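Local coordinates for hypothetical NUDIX hydrolase (Listeria monocytogenes, PDB 3SON), which probably hydrolyses nucleoside diphosphates linked to another group, as a MutT-like member of the Nudix family, whose enzymes depend on divalent metal ions, at the interface of chains A and B. Residues are numbered along the deposited sequence; one frame, centred on the assembly and turned at random. Chains: chain A/B, Hypothetical NUDIX hydrolase.

The interface of chains A and B. Residues chain A 74-76, 87; chain B 71, 132, 135-136.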
loop_
_atom_site.group_PDB
_atom_site.type_symbol
_atom_site.label_atom_id
_atom_site.label_comp_id
_atom_site.label_asym_id
_atom_site.label_seq_id
_atom_site.Cartn_x
_atom_site.Cartn_y
_atom_site.Cartn_z
ATOM N N SER A 74 4.570 -0.123 0.412
ATOM C CA SER A 74 5.807 -0.379 -0.297
ATOM C C SER A 74 5.553 -0.056 -1.743
ATOM O O SER A 74 4.426 -0.201 -2.231
ATOM C CB SER A 74 6.235 -1.838 -0.075
ATOM O OG SER A 74 6.425 -2.072 1.302
ATOM N N ILE A 75 6.542 0.439 -2.446
ATOM C CA ILE A 75 6.403 0.691 -3.876
ATOM C C ILE A 75 7.526 0.013 -4.610
ATOM O O ILE A 75 8.660 0.054 -4.139
ATOM C CB ILE A 75 6.488 2.205 -4.197
ATOM C CG1 ILE A 75 5.479 3.019 -3.416
ATOM C CG2 ILE A 75 6.255 2.462 -5.680
ATOM C CD1 ILE A 75 5.745 4.517 -3.570
ATOM N N PRO A 76 7.237 -0.609 -5.787
ATOM C CA PRO A 76 8.303 -1.187 -6.643
ATOM C C PRO A 76 9.316 -0.085 -6.839
ATOM O O PRO A 76 8.973 1.037 -7.241
ATOM C CB PRO A 76 7.556 -1.570 -7.917
ATOM C CG PRO A 76 6.159 -1.854 -7.438
ATOM C CD PRO A 76 5.888 -0.913 -6.302
ATOM N N VAL A 87 11.691 -3.091 -3.267
ATOM C CA VAL A 87 10.578 -2.189 -2.936
ATOM C C VAL A 87 11.031 -1.163 -1.900
ATOM O O VAL A 87 11.965 -1.438 -1.124
ATOM C CB VAL A 87 9.373 -2.981 -2.403
ATOM C CG1 VAL A 87 8.878 -3.981 -3.443
ATOM C CG2 VAL A 87 9.745 -3.773 -1.103
ATOM N N SER B 71 7.605 -6.332 1.350
ATOM C CA SER B 71 6.399 -5.554 1.033
ATOM C C SER B 71 5.364 -5.595 2.141
ATOM O O SER B 71 5.071 -6.641 2.689
ATOM C CB SER B 71 5.755 -6.021 -0.307
ATOM O OG SER B 71 6.620 -5.782 -1.398
ATOM N N THR B 132 2.284 -5.274 -5.650
ATOM C CA THR B 132 3.652 -4.886 -5.207
ATOM C C THR B 132 4.371 -6.121 -4.615
ATOM O O THR B 132 5.483 -6.443 -4.989
ATOM C CB THR B 132 3.596 -3.738 -4.158
ATOM O OG1 THR B 132 3.049 -2.576 -4.809
ATOM C CG2 THR B 132 5.023 -3.383 -3.645
ATOM N N TYR B 135 5.346 -8.350 -7.342
ATOM C CA TYR B 135 6.526 -7.780 -8.012
ATOM C C TYR B 135 7.816 -8.183 -7.325
ATOM O O TYR B 135 8.766 -8.678 -7.987
ATOM C CB TYR B 135 6.443 -6.266 -8.027
ATOM C CG TYR B 135 7.793 -5.622 -8.465
ATOM C CD1 TYR B 135 8.162 -5.664 -9.759
ATOM C CD2 TYR B 135 8.710 -5.073 -7.536
ATOM C CE1 TYR B 135 9.399 -5.145 -10.193
ATOM C CE2 TYR B 135 9.920 -4.532 -7.947
ATOM C CZ TYR B 135 10.244 -4.552 -9.279
ATOM O OH TYR B 135 11.455 -4.036 -9.755
ATOM N N GLU B 136 7.847 -7.996 -6.004
ATOM C CA GLU B 136 9.024 -8.317 -5.153
ATOM C C GLU B 136 9.347 -9.824 -5.238
ATOM O O GLU B 136 10.497 -10.200 -5.488
ATOM C CB GLU B 136 8.754 -7.944 -3.692
ATOM C CG GLU B 136 9.948 -8.194 -2.809
ATOM C CD GLU B 136 9.684 -8.044 -1.349
ATOM O OE1 GLU B 136 8.599 -7.515 -0.965
ATOM O OE2 GLU B 136 10.589 -8.473 -0.571
#
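A:Ser74 and A:Pro76, in extended conformation at the end of strand 66-76, and A:Val87, at the start of strand 87-96, meet helix 128-142 of chain B and the first residue of its strand 71-76. B:Thr132 stands in the middle, its branched side chain small enough to lie among A:Ser74, A:Pro76 and A:Val87. Its methyl CG2 reaches the strand because it lies anti to the backbone N (chi1, measured to OG1, -65°), and comes 3.5 Å from the carbonyl O of A:Ser74. The same methyl touches CD of A:Pro76 and, about a right angle away, CG1 of A:Val87. The hydroxyl OG1 also faces the proline, 3.6 Å from its CD.

Three residues further along the helix, B:Tyr135 lies on the same side, and its flat ring gives a broad surface for A:Pro76. The proline CB sits 3.7 Å above the ring plane, displaced toward the rim on the CD2 and CE2 side, a CH-pi contact. Proline suits this place: its rigid ring offers CB to the aromatic face and CD to the threonine.

A:Val87 brings both methyls to the partner, as a beta-branched strand residue can. CG1 lies 3.5 Å from OG of B:Ser71 and also packs on CB of B:Glu136. A:Ser74, compact enough for a close approach, sets its OG 3.5 Å from CA of B:Ser71.

Behind this surface, the extended B:Glu136 is long enough to carry OE1 from its helix to the strand's start. There its syn lone pair takes the backbone N of B:Ser71, a small residue that also supplies a hydroxyl donor to the anti side. The hydroxyl bond should fix the serine rotation, chi1 -64°, under the valine methyls; the amide bond pins the strand's first residue. The two-fold dimer, possibly the biological one, repeats this patch. The serine OG to B:Glu136 OE1 bond measures 2.7 Å, with OG 15° out of the carboxylate plane.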